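Local coordinates for O-succinylhomoserine sulfhydrylase (Mycobacterium tuberculosis, PDB 3NDN), which probably catalyses the pyridoxal-phosphate-dependent formation of L-homocysteine from O-succinyl-L-homoserine and hydrogen sulfide, a step in methionine biosynthesis, at residues Y49-Y54 and V74-G79; P81-F86 and F265-L270; V85-L90 and A99-S104; L92-P97 and Q212-G217; V220-G225 and G238-D243. One frame throughout, in Å; residues are numbered along the deposited sequence.

Interaction 1 (Y49-Y54 and V74-G79); sequences YLTSGY and VYSRYG
Ser76 grips two successive carbonyls of the facing loop, one with its side chain and one with its backbone. Its hydroxyl, OG, donates to Thr51 O over 2.7 Å, lying in the plane of that carbonyl. Its amide makes the companion bond, Ser76 N to Ser52 O at 2.9 Å, and this one is nearly straight (165° at the hydrogen). The torsion chi1 of -73° sets OG beside the serine's own N, so both donors serve the same strip of chain. Ser52 O is crowded further by the Tyr75 ring, whose CD2 lies 3.3 Å from it. Alongside, the Tyr54 ring runs past the peptide between Val74 and Tyr75, with Val74 O in plane at its edge and CD2 3.5 Å from Val74 C. A water joins the same backbones, donating to Val74 O and taking a weak bond from Tyr54 N. These two irregular loops belong to the N-terminal region that, in trans-sulfuration enzymes, reaches over a neighbouring active site; here Tyr75 OH and Arg77 NE bond the pyridoxal-phosphate lysine of the second subunit. In the next shell, Asn80 ND2 bonds Ser76 OG, and Thr51 OG1 donates to Gly53 O at 2.8 Å. Tyr75 O accepts from both Tyr78 N and Gly79 N, while Ser52 OG is held by Asn359 of the second subunit.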
# COMPACT_ATOMS: atom_id res chain seq x y z
N TYR A 49 5.42 -1.58 -9.22
CA TYR A 49 5.28 -2.88 -9.88
C TYR A 49 5.36 -4.04 -8.88
O TYR A 49 6.42 -4.67 -8.70
CB TYR A 49 6.28 -3.06 -11.06
CG TYR A 49 6.06 -2.07 -12.21
CD1 TYR A 49 5.19 -2.37 -13.26
CD2 TYR A 49 6.73 -0.84 -12.25
CE1 TYR A 49 4.96 -1.45 -14.30
CE2 TYR A 49 6.52 0.09 -13.29
CZ TYR A 49 5.63 -0.25 -14.33
OH TYR A 49 5.39 0.63 -15.38
N LEU A 50 4.22 -4.32 -8.24
CA LEU A 50 4.12 -5.45 -7.29
C LEU A 50 3.97 -6.74 -8.09
O LEU A 50 2.85 -7.22 -8.31
CB LEU A 50 2.95 -5.26 -6.30
CG LEU A 50 3.03 -4.04 -5.36
CD1 LEU A 50 1.84 -3.95 -4.40
CD2 LEU A 50 4.35 -4.05 -4.59
N THR A 51 5.11 -7.29 -8.50
CA THR A 51 5.18 -8.56 -9.21
C THR A 51 6.47 -9.26 -8.78
O THR A 51 7.52 -8.59 -8.57
CB THR A 51 5.16 -8.36 -10.76
OG1 THR A 51 4.90 -9.62 -11.39
CG2 THR A 51 6.51 -7.79 -11.29
N SER A 52 6.41 -10.58 -8.61
CA SER A 52 7.63 -11.36 -8.40
C SER A 52 8.28 -11.84 -9.71
O SER A 52 9.52 -11.92 -9.79
CB SER A 52 7.39 -12.54 -7.44
OG SER A 52 6.37 -13.42 -7.92
N GLY A 53 7.46 -12.14 -10.72
CA GLY A 53 7.92 -12.68 -12.03
C GLY A 53 7.57 -11.81 -13.23
O GLY A 53 6.87 -10.80 -13.07
N TYR A 54 8.03 -12.23 -14.43
CA TYR A 54 7.83 -11.51 -15.70
C TYR A 54 7.49 -12.54 -16.81
O TYR A 54 7.73 -13.74 -16.64
CB TYR A 54 9.08 -10.66 -16.07
CG TYR A 54 9.45 -9.72 -14.92
CD1 TYR A 54 8.96 -8.41 -14.88
CD2 TYR A 54 10.19 -10.19 -13.84
CE1 TYR A 54 9.24 -7.57 -13.77
CE2 TYR A 54 10.46 -9.36 -12.72
CZ TYR A 54 9.99 -8.04 -12.71
OH TYR A 54 10.25 -7.22 -11.62
N VAL A 74 13.78 -10.46 -14.96
CA VAL A 74 13.65 -11.94 -14.81
C VAL A 74 12.96 -12.38 -13.51
O VAL A 74 12.07 -13.23 -13.54
CB VAL A 74 15.04 -12.67 -14.96
CG1 VAL A 74 14.94 -14.16 -14.63
CG2 VAL A 74 15.59 -12.48 -16.36
N TYR A 75 13.38 -11.83 -12.37
CA TYR A 75 12.80 -12.21 -11.09
C TYR A 75 13.13 -11.14 -10.06
O TYR A 75 14.28 -10.68 -9.98
CB TYR A 75 13.35 -13.57 -10.62
CG TYR A 75 12.57 -14.22 -9.49
CD1 TYR A 75 13.12 -14.35 -8.21
CD2 TYR A 75 11.28 -14.73 -9.70
CE1 TYR A 75 12.41 -14.96 -7.15
CE2 TYR A 75 10.55 -15.34 -8.66
CZ TYR A 75 11.12 -15.45 -7.39
OH TYR A 75 10.41 -16.05 -6.36
N SER A 76 12.13 -10.75 -9.28
CA SER A 76 12.24 -9.61 -8.36
C SER A 76 13.20 -9.74 -7.18
O SER A 76 13.60 -8.72 -6.60
CB SER A 76 10.85 -9.16 -7.88
OG SER A 76 10.15 -8.49 -8.93
N ARG A 77 13.60 -10.98 -6.81
CA ARG A 77 14.62 -11.14 -5.78
C ARG A 77 15.90 -10.38 -6.13
O ARG A 77 16.59 -9.88 -5.24
CB ARG A 77 14.95 -12.62 -5.47
CG ARG A 77 15.48 -12.85 -4.04
CD ARG A 77 16.12 -14.25 -3.80
NE ARG A 77 15.31 -15.35 -4.31
CZ ARG A 77 15.58 -16.04 -5.42
NH1 ARG A 77 14.77 -17.03 -5.80
NH2 ARG A 77 16.67 -15.76 -6.13
N TYR A 78 16.23 -10.27 -7.42
CA TYR A 78 17.43 -9.51 -7.78
C TYR A 78 17.30 -8.40 -8.82
O TYR A 78 18.30 -7.78 -9.17
CB TYR A 78 18.58 -10.44 -8.16
CG TYR A 78 18.22 -11.47 -9.19
CD1 TYR A 78 17.77 -12.74 -8.80
CD2 TYR A 78 18.35 -11.21 -10.55
CE1 TYR A 78 17.45 -13.70 -9.74
CE2 TYR A 78 18.03 -12.18 -11.50
CZ TYR A 78 17.59 -13.42 -11.08
OH TYR A 78 17.26 -14.40 -12.00
N GLY A 79 16.10 -8.14 -9.30
CA GLY A 79 15.85 -6.95 -10.14
C GLY A 79 14.36 -6.69 -10.32
O GLY A 79 13.61 -7.62 -10.63
O HOH W 1 9.93 -14.82 -13.49

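Interaction 2 (P81-F86 and F265-L270); sequences PTVSVF and FNAWVL
Phe86 runs beside Leu270, the two side chains pointing the same way. The ring atom CE1 stands 3.7 Å from Leu270 CB, so it is the root of the leucine, rather than its methyl tips, that meets the phenyl group. Because CG of Phe86 is anti to the backbone N (chi1 165°), the ring extends beside the neighbouring helix, while its own CB sits near the carbonyl O of Ala267. That alanine occupies the middle of the contact. Its CB lies 3.9 Å from Val83 CG2, and the methyl of Thr82, one residue earlier, also faces it, Thr82 CG2 to Ala267 CB being 4.2 Å. Thr82 CG2 also comes near the start of Trp268, whose indole leads away toward the third and fourth subunits. The segments belong to helices 81-94 and 264-273, which run in roughly the same direction, their local axes 8.5 Å apart and inclined by 32°. A small residue in the centre is consistent with that close approach: Val83 and Ala267 have CA atoms only 5.4 Å apart. The pair thus packs the first part of helix 81-94 against a helix that itself reaches three other subunits. What joins them is almost wholly apolar. Thr82 turns its methyl to the contact, while its hydroxyl is bonded to Tyr49 N and Ala47 O, so cohesion here rests on close fit and exclusion of solvent rather than on directional bonds.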
# COMPACT_ATOMS: atom_id res chain seq x y z
N PRO A 81 11.56 -3.14 -11.64
CA PRO A 81 11.60 -1.75 -12.16
C PRO A 81 11.44 -0.60 -11.12
O PRO A 81 12.11 0.44 -11.26
CB PRO A 81 10.50 -1.71 -13.21
CG PRO A 81 9.72 -2.99 -13.06
CD PRO A 81 10.64 -3.99 -12.44
N THR A 82 10.57 -0.78 -10.12
CA THR A 82 10.44 0.20 -9.02
C THR A 82 11.71 0.25 -8.13
O THR A 82 12.20 1.34 -7.76
CB THR A 82 9.16 -0.09 -8.19
OG1 THR A 82 8.03 -0.13 -9.06
CG2 THR A 82 8.92 0.96 -7.11
N VAL A 83 12.23 -0.93 -7.76
CA VAL A 83 13.50 -0.99 -7.05
C VAL A 83 14.64 -0.29 -7.83
O VAL A 83 15.47 0.40 -7.23
CB VAL A 83 13.86 -2.47 -6.65
CG1 VAL A 83 15.26 -2.53 -5.98
CG2 VAL A 83 12.82 -3.02 -5.69
N SER A 84 14.68 -0.44 -9.16
CA SER A 84 15.71 0.24 -9.98
C SER A 84 15.66 1.78 -9.90
O SER A 84 16.71 2.43 -9.97
CB SER A 84 15.60 -0.20 -11.46
OG SER A 84 15.99 -1.55 -11.62
N VAL A 85 14.45 2.35 -9.78
CA VAL A 85 14.29 3.80 -9.67
C VAL A 85 14.87 4.29 -8.33
O VAL A 85 15.59 5.30 -8.31
CB VAL A 85 12.79 4.25 -9.83
CG1 VAL A 85 12.62 5.75 -9.59
CG2 VAL A 85 12.23 3.85 -11.22
N PHE A 86 14.62 3.56 -7.23
CA PHE A 86 15.22 3.91 -5.91
C PHE A 86 16.77 3.86 -5.96
O PHE A 86 17.44 4.79 -5.48
CB PHE A 86 14.71 2.98 -4.76
CG PHE A 86 15.54 3.07 -3.50
CD1 PHE A 86 15.48 4.21 -2.70
CD2 PHE A 86 16.41 2.03 -3.14
CE1 PHE A 86 16.26 4.31 -1.55
CE2 PHE A 86 17.19 2.12 -2.00
CZ PHE A 86 17.13 3.26 -1.20
N PHE A 265 7.17 -2.32 -2.56
CA PHE A 265 6.35 -1.35 -1.83
C PHE A 265 7.28 -0.40 -1.03
O PHE A 265 7.16 0.82 -1.11
CB PHE A 265 5.33 -2.02 -0.87
CG PHE A 265 4.54 -1.04 -0.03
CD1 PHE A 265 3.37 -0.47 -0.52
CD2 PHE A 265 5.01 -0.65 1.24
CE1 PHE A 265 2.64 0.45 0.24
CE2 PHE A 265 4.31 0.26 2.00
CZ PHE A 265 3.12 0.83 1.51
N ASN A 266 8.23 -0.98 -0.29
CA ASN A 266 9.20 -0.19 0.48
C ASN A 266 10.02 0.73 -0.45
O ASN A 266 10.31 1.87 -0.10
CB ASN A 266 10.15 -1.11 1.30
CG ASN A 266 9.44 -1.82 2.45
OD1 ASN A 266 8.25 -2.17 2.36
ND2 ASN A 266 10.17 -2.04 3.54
N ALA A 267 10.37 0.22 -1.63
CA ALA A 267 11.15 0.98 -2.62
C ALA A 267 10.40 2.26 -3.05
O ALA A 267 11.01 3.32 -3.21
CB ALA A 267 11.47 0.10 -3.86
N TRP A 268 9.09 2.14 -3.23
CA TRP A 268 8.23 3.30 -3.56
C TRP A 268 8.24 4.32 -2.40
O TRP A 268 8.46 5.53 -2.63
CB TRP A 268 6.81 2.82 -3.88
CG TRP A 268 5.78 3.91 -4.08
CD1 TRP A 268 5.59 4.67 -5.21
CD2 TRP A 268 4.79 4.34 -3.14
NE1 TRP A 268 4.53 5.54 -5.02
CE2 TRP A 268 4.04 5.37 -3.75
CE3 TRP A 268 4.48 3.96 -1.82
CZ2 TRP A 268 2.97 6.01 -3.11
CZ3 TRP A 268 3.42 4.59 -1.17
CH2 TRP A 268 2.68 5.62 -1.82
N VAL A 269 8.04 3.84 -1.17
CA VAL A 269 8.11 4.72 0.01
C VAL A 269 9.44 5.52 0.08
O VAL A 269 9.43 6.76 0.27
CB VAL A 269 7.87 3.95 1.35
CG1 VAL A 269 8.07 4.90 2.56
CG2 VAL A 269 6.46 3.35 1.38
N LEU A 270 10.56 4.82 -0.11
CA LEU A 270 11.89 5.40 0.00
C LEU A 270 12.27 6.36 -1.14
O LEU A 270 12.88 7.37 -0.88
CB LEU A 270 12.95 4.30 0.19
CG LEU A 270 12.77 3.43 1.44
CD1 LEU A 270 13.83 2.32 1.52
CD2 LEU A 270 12.78 4.27 2.73

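Interaction 3 (V85-L90 and A99-S104); sequences VFEERL and AFATAS
Helix 81-94 turns back through a short loop into strand 98-102, an outermost strand of the seven-stranded sheet of this pyridoxal-phosphate enzyme, and packs beside it. The local axes come within 7.8 Å, at 127° between their N-to-C directions. Phe86 brings the edge of its ring to the methyl of Ala101, which lies in the ring plane; CD2 and that CB are 4.0 Å apart. Glu87 carries most of the contact. CG is anti to the carbonyl carbon (chi1 -75°) and the chain is extended beyond it, so the carboxylate reaches across to the strand backbone. OE2 accepts from Ala101 N at 3.0 Å, using its anti lone pair, in a bond bent by only 15° from straight. On its opposite side the strand is paired with strand 238-242 through Phe100 and Thr102; the amide of Ala101 points the other way, and Glu87 satisfies it as a neighbouring strand would. The bond would be expected to favour the ionised carboxylate. Along the same limb, Glu87 CG comes within 3.8 Å of Ala101 CB, while the helix carbonyl Glu87 O is 3.7 Å from Ala99 CB. Arg89 turns elsewhere, to salt bridges with Glu46 and Glu275, and Leu90 packs on Ala239 of strand 238-242. At the strand end, Thr102 OG1 donates to Ser104 O at 2.8 Å from above the carbonyl plane, and Ser104 OG caps Ala107 N.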
# COMPACT_ATOMS: atom_id res chain seq x y z
N VAL A 85 14.45 2.35 -9.78
CA VAL A 85 14.29 3.80 -9.67
C VAL A 85 14.87 4.29 -8.33
O VAL A 85 15.59 5.30 -8.31
CB VAL A 85 12.79 4.25 -9.83
CG1 VAL A 85 12.62 5.75 -9.59
CG2 VAL A 85 12.23 3.85 -11.22
N PHE A 86 14.62 3.56 -7.23
CA PHE A 86 15.22 3.91 -5.91
C PHE A 86 16.77 3.86 -5.96
O PHE A 86 17.44 4.79 -5.48
CB PHE A 86 14.71 2.98 -4.76
CG PHE A 86 15.54 3.07 -3.50
CD1 PHE A 86 15.48 4.21 -2.70
CD2 PHE A 86 16.41 2.03 -3.14
CE1 PHE A 86 16.26 4.31 -1.55
CE2 PHE A 86 17.19 2.12 -2.00
CZ PHE A 86 17.13 3.26 -1.20
N GLU A 87 17.30 2.77 -6.52
CA GLU A 87 18.76 2.53 -6.64
C GLU A 87 19.43 3.66 -7.44
O GLU A 87 20.47 4.20 -7.03
CB GLU A 87 19.06 1.19 -7.32
CG GLU A 87 18.84 -0.07 -6.46
CD GLU A 87 18.87 -1.39 -7.26
OE1 GLU A 87 18.72 -1.35 -8.51
OE2 GLU A 87 19.02 -2.49 -6.63
N GLU A 88 18.83 4.03 -8.57
CA GLU A 88 19.44 5.05 -9.44
C GLU A 88 19.34 6.47 -8.89
O GLU A 88 20.28 7.27 -9.02
CB GLU A 88 18.89 4.95 -10.87
CG GLU A 88 19.46 5.99 -11.84
CD GLU A 88 20.85 5.66 -12.37
OE1 GLU A 88 21.45 4.63 -11.95
OE2 GLU A 88 21.34 6.44 -13.24
N ARG A 89 18.20 6.80 -8.26
CA ARG A 89 18.05 8.10 -7.61
C ARG A 89 19.09 8.31 -6.49
O ARG A 89 19.73 9.37 -6.42
CB ARG A 89 16.59 8.31 -7.10
CG ARG A 89 16.29 9.71 -6.51
CD ARG A 89 14.76 9.94 -6.36
NE ARG A 89 14.09 10.01 -7.66
CZ ARG A 89 12.79 10.22 -7.86
NH1 ARG A 89 12.31 10.27 -9.10
NH2 ARG A 89 11.96 10.37 -6.82
N LEU A 90 19.28 7.30 -5.63
CA LEU A 90 20.29 7.40 -4.56
C LEU A 90 21.72 7.46 -5.16
O LEU A 90 22.56 8.20 -4.67
CB LEU A 90 20.17 6.22 -3.55
CG LEU A 90 21.11 6.18 -2.33
CD1 LEU A 90 21.07 7.46 -1.48
CD2 LEU A 90 20.89 4.90 -1.45
N ALA A 99 25.00 0.84 -7.69
CA ALA A 99 24.18 0.65 -6.46
C ALA A 99 23.35 -0.64 -6.45
O ALA A 99 22.94 -1.14 -7.51
CB ALA A 99 23.25 1.85 -6.26
N PHE A 100 23.09 -1.17 -5.25
CA PHE A 100 22.23 -2.35 -5.03
C PHE A 100 21.41 -2.17 -3.75
O PHE A 100 21.98 -1.90 -2.69
CB PHE A 100 23.07 -3.64 -4.93
CG PHE A 100 22.39 -4.86 -5.53
CD1 PHE A 100 22.92 -5.50 -6.65
CD2 PHE A 100 21.18 -5.33 -5.00
CE1 PHE A 100 22.28 -6.61 -7.23
CE2 PHE A 100 20.53 -6.45 -5.57
CZ PHE A 100 21.08 -7.08 -6.69
N ALA A 101 20.08 -2.30 -3.84
CA ALA A 101 19.17 -2.11 -2.70
C ALA A 101 19.05 -3.38 -1.85
O ALA A 101 19.14 -4.49 -2.39
CB ALA A 101 17.75 -1.69 -3.21
N THR A 102 18.82 -3.22 -0.54
CA THR A 102 18.70 -4.36 0.42
C THR A 102 17.47 -4.23 1.36
O THR A 102 16.81 -3.18 1.37
CB THR A 102 19.96 -4.48 1.31
OG1 THR A 102 20.02 -3.36 2.20
CG2 THR A 102 21.27 -4.54 0.49
N ALA A 103 17.17 -5.27 2.15
CA ALA A 103 15.98 -5.30 3.04
C ALA A 103 16.11 -4.37 4.27
O ALA A 103 15.10 -3.98 4.86
CB ALA A 103 15.68 -6.76 3.51
N SER A 104 17.33 -4.03 4.63
CA SER A 104 17.61 -3.22 5.84
C SER A 104 19.01 -2.65 5.78
O SER A 104 19.80 -3.05 4.93
CB SER A 104 17.43 -4.07 7.12
OG SER A 104 18.48 -5.03 7.25

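Interaction 4 (L92-P97 and Q212-G217); sequences LIEGAP and QGFPLG
The Phe214 ring has Ala96 over one face and Glu94 at its edge. CA of Ala96 stands above the plane, offset toward the rim, and its methyl reaches the ring as well, CB to Phe214 CE2 being 3.6 Å. At the edge, Glu94 CG lies in the ring plane, also 3.6 Å from Phe214 CE2. The contact joins the C-terminal end of helix 81-94, which Gly95 leaves with positive phi, to the short 3-10 turn 214-216 in the loop before strand 220-224. Glu94 crosses Phe214 at about a right angle, and its carboxylate is inclined to the ring by 69°. The bend at chi2 (75°) brings OE2 near the ring's CD2, and each carboxylate oxygen is held. OE1 is bonded by Tyr223 OH of strand 220-224. OE2 takes hydrogens from two waters, which in turn accept from the loop amides Gly213 N and Phe214 N, so the carboxylate is linked to the turn through solvent. The two donating waters are consistent with an ionised acid. Farther out, Gln212 reaches with its amide toward the last helix carbonyls, and a third water joins Gln212 NE2 to Ile93 O by weak bonds. Of the two waters on OE2, the one serving Phe214 N is 2.8 Å from Glu94 OE2, and the one serving Gly213 is 2.7 Å from that oxygen and 2.8 Å from Gly213 N.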
# COMPACT_ATOMS: atom_id res chain seq x y z
N LEU A 92 22.62 8.71 -8.04
CA LEU A 92 22.76 10.08 -8.59
C LEU A 92 23.09 11.09 -7.50
O LEU A 92 23.99 11.91 -7.68
CB LEU A 92 21.52 10.53 -9.36
CG LEU A 92 21.37 9.91 -10.77
CD1 LEU A 92 19.93 10.01 -11.29
CD2 LEU A 92 22.35 10.57 -11.77
N ILE A 93 22.35 11.04 -6.38
CA ILE A 93 22.60 11.94 -5.21
C ILE A 93 24.03 11.80 -4.65
O ILE A 93 24.69 12.80 -4.30
CB ILE A 93 21.53 11.73 -4.10
CG1 ILE A 93 20.15 12.23 -4.58
CG2 ILE A 93 21.93 12.40 -2.76
CD1 ILE A 93 18.97 11.84 -3.67
N GLU A 94 24.50 10.56 -4.55
CA GLU A 94 25.79 10.25 -3.92
C GLU A 94 27.00 10.46 -4.85
O GLU A 94 28.11 10.78 -4.39
CB GLU A 94 25.75 8.80 -3.37
CG GLU A 94 27.02 8.29 -2.63
CD GLU A 94 27.17 8.87 -1.22
OE1 GLU A 94 26.16 9.26 -0.60
OE2 GLU A 94 28.32 8.94 -0.73
N GLY A 95 26.79 10.27 -6.16
CA GLY A 95 27.88 10.30 -7.16
C GLY A 95 28.74 9.04 -7.16
O GLY A 95 29.97 9.13 -7.28
N ALA A 96 28.10 7.87 -7.05
CA ALA A 96 28.79 6.57 -7.05
C ALA A 96 28.71 5.93 -8.45
O ALA A 96 27.81 6.30 -9.22
CB ALA A 96 28.14 5.64 -6.02
N PRO A 97 29.62 4.98 -8.78
CA PRO A 97 29.56 4.26 -10.06
C PRO A 97 28.36 3.29 -10.20
O PRO A 97 27.87 3.09 -11.32
CB PRO A 97 30.91 3.50 -10.11
CG PRO A 97 31.81 4.24 -9.12
CD PRO A 97 30.86 4.64 -8.03
N GLN A 212 30.57 13.53 2.24
CA GLN A 212 30.68 12.76 0.99
C GLN A 212 32.00 11.98 0.83
O GLN A 212 33.07 12.56 0.62
CB GLN A 212 30.41 13.67 -0.22
CG GLN A 212 28.92 14.01 -0.35
CD GLN A 212 28.57 14.71 -1.64
OE1 GLN A 212 28.94 15.87 -1.84
NE2 GLN A 212 27.83 14.01 -2.52
N GLY A 213 31.91 10.66 0.95
CA GLY A 213 33.10 9.80 1.00
C GLY A 213 33.83 9.52 -0.31
O GLY A 213 35.05 9.34 -0.31
N PHE A 214 33.10 9.45 -1.42
CA PHE A 214 33.73 9.08 -2.70
C PHE A 214 34.86 10.04 -3.17
O PHE A 214 35.94 9.56 -3.54
CB PHE A 214 32.68 8.78 -3.79
CG PHE A 214 31.96 7.45 -3.59
CD1 PHE A 214 32.62 6.24 -3.82
CD2 PHE A 214 30.63 7.41 -3.17
CE1 PHE A 214 31.96 5.00 -3.63
CE2 PHE A 214 29.96 6.18 -2.98
CZ PHE A 214 30.63 4.98 -3.21
N PRO A 215 34.65 11.38 -3.12
CA PRO A 215 35.77 12.30 -3.45
C PRO A 215 37.03 12.16 -2.57
O PRO A 215 38.11 12.63 -2.96
CB PRO A 215 35.16 13.69 -3.25
CG PRO A 215 33.69 13.49 -3.50
CD PRO A 215 33.38 12.11 -2.95
N LEU A 216 36.90 11.52 -1.41
CA LEU A 216 38.01 11.33 -0.49
C LEU A 216 38.68 9.97 -0.67
O LEU A 216 39.63 9.63 0.04
CB LEU A 216 37.56 11.56 0.96
CG LEU A 216 37.12 12.99 1.33
CD1 LEU A 216 36.33 13.01 2.63
CD2 LEU A 216 38.30 13.94 1.40
N GLY A 217 38.19 9.20 -1.65
CA GLY A 217 38.78 7.92 -2.03
C GLY A 217 38.22 6.69 -1.33
O GLY A 217 38.85 5.62 -1.37
O HOH W 2 26.62 15.41 -5.35
O HOH W 3 30.37 10.47 -1.83
O HOH W 4 29.49 9.48 1.59

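Interaction 5 (V220-G225 and G238-D243); sequences VVVYSG and GAILGD
Strands 220-224 and 238-242 form an antiparallel pair inside the seven-stranded sheet of the cofactor-binding domain. Val221 with Leu241 and Tyr223 with Ala239 are hydrogen-bonded pairs, each joined by two bonds. Val221 N donates to Leu241 O at 2.9 Å, and the return bond, Leu241 N to Val221 O, has the donor nearly along the C=O axis. Tyr223 N reaches Ala239 O at 3.1 Å, and Ala239 N answers to Tyr223 O with the most bent of the four (150°). Between and beyond them, Val222 with Ile240 and Ser224 with Gly238 are non-hydrogen-bonded pairs. This is the strand reversal known from fold type I enzymes: strand 238-242 runs against both its neighbours, and the chain just past strand 220-224 carries the pyridoxal-phosphate lysine, Lys227, whose phosphate is bonded by Ser224 OG. On one face, Leu241 meets Tyr223 obliquely, its CD1 coming to the ring edge 3.7 Å from CD2 of Tyr223, whose hydroxyl, besides Glu94, meets Asn203. Val222 and Ile240 turn to the other face, toward helix 105-114. Val220 CG1 lies 4.0 Å from Ile240 CG2. The CA-H of Val220 points at Leu241 O, 3.2 Å from Val220 CA. At the far end, where Gly238 faces Ser224, Gly238 CA comes within 3.1 Å of Tyr223 O.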
# COMPACT_ATOMS: atom_id res chain seq x y z
N VAL A 220 33.57 2.02 -0.93
CA VAL A 220 32.19 1.52 -0.70
C VAL A 220 31.50 2.37 0.37
O VAL A 220 32.11 2.69 1.40
CB VAL A 220 32.21 0.02 -0.20
CG1 VAL A 220 30.77 -0.51 0.00
CG2 VAL A 220 32.97 -0.88 -1.18
N VAL A 221 30.23 2.73 0.13
CA VAL A 221 29.44 3.43 1.14
C VAL A 221 28.15 2.62 1.38
O VAL A 221 27.54 2.12 0.41
CB VAL A 221 29.12 4.91 0.73
CG1 VAL A 221 28.22 5.57 1.75
CG2 VAL A 221 30.42 5.72 0.60
N VAL A 222 27.76 2.47 2.65
CA VAL A 222 26.50 1.78 3.00
C VAL A 222 25.52 2.70 3.74
O VAL A 222 25.94 3.54 4.57
CB VAL A 222 26.70 0.45 3.82
CG1 VAL A 222 27.43 -0.60 3.02
CG2 VAL A 222 27.42 0.73 5.14
N TYR A 223 24.23 2.53 3.45
CA TYR A 223 23.14 3.32 4.05
C TYR A 223 22.03 2.44 4.60
O TYR A 223 21.69 1.43 3.98
CB TYR A 223 22.51 4.27 3.02
CG TYR A 223 23.37 5.47 2.71
CD1 TYR A 223 23.65 6.42 3.70
CD2 TYR A 223 23.91 5.65 1.44
CE1 TYR A 223 24.44 7.52 3.43
CE2 TYR A 223 24.73 6.75 1.16
CZ TYR A 223 24.99 7.68 2.18
OH TYR A 223 25.78 8.79 1.96
N SER A 224 21.49 2.82 5.75
CA SER A 224 20.14 2.42 6.17
C SER A 224 19.12 3.42 5.58
O SER A 224 19.24 4.61 5.81
CB SER A 224 20.04 2.43 7.71
OG SER A 224 18.69 2.30 8.18
N GLY A 225 18.15 2.94 4.79
CA GLY A 225 17.02 3.79 4.35
C GLY A 225 15.97 4.07 5.43
O GLY A 225 15.11 4.96 5.28
N GLY A 238 17.78 -0.57 2.90
CA GLY A 238 19.19 -0.11 2.86
C GLY A 238 19.77 -0.15 1.47
O GLY A 238 19.07 -0.47 0.51
N ALA A 239 21.07 0.17 1.35
CA ALA A 239 21.73 0.13 0.05
C ALA A 239 23.24 -0.00 0.17
O ALA A 239 23.84 0.46 1.14
CB ALA A 239 21.38 1.38 -0.78
N ILE A 240 23.83 -0.61 -0.86
CA ILE A 240 25.30 -0.69 -1.02
C ILE A 240 25.74 0.07 -2.28
O ILE A 240 25.27 -0.22 -3.38
CB ILE A 240 25.77 -2.16 -1.12
CG1 ILE A 240 25.23 -3.00 0.05
CG2 ILE A 240 27.32 -2.23 -1.19
CD1 ILE A 240 25.20 -4.51 -0.22
N LEU A 241 26.66 1.03 -2.12
CA LEU A 241 27.21 1.76 -3.29
C LEU A 241 28.74 1.56 -3.45
O LEU A 241 29.48 1.61 -2.47
CB LEU A 241 26.85 3.25 -3.23
CG LEU A 241 25.35 3.63 -3.12
CD1 LEU A 241 24.96 3.85 -1.65
CD2 LEU A 241 25.04 4.88 -3.93
N GLY A 242 29.19 1.31 -4.70
CA GLY A 242 30.62 1.06 -5.02
C GLY A 242 30.92 0.89 -6.53
O GLY A 242 30.12 1.31 -7.37
N ASP A 243 32.08 0.32 -6.86
CA ASP A 243 32.52 0.16 -8.26
C ASP A 243 31.64 -0.87 -8.99
O ASP A 243 31.13 -1.80 -8.36
CB ASP A 243 33.98 -0.32 -8.32
CG ASP A 243 34.99 0.72 -7.83
OD1 ASP A 243 34.76 1.94 -7.99
OD2 ASP A 243 36.05 0.31 -7.30

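Helix 81-94 runs through three contacts: interaction 2 uses its first turns, interaction 3 its middle and interaction 4 its end. The centres of interactions 2 and 3 are 7 Å apart, those of interactions 3 and 4 15 Å. Interaction 1 precedes them in the chain and touches interaction 2 through Tyr49 and Thr82. Interaction 5 and the second segment of interaction 4 fall between the two halves of interaction 2. Interactions 3 and 5 meet in the seven-stranded sheet, and Glu94 ties interaction 4 to Tyr223 of interaction 5. One helix thus connects loops reaching a neighbouring subunit's cofactor with the sheet beside this subunit's own, the centres of interactions 1 and 5 being 21 Å apart.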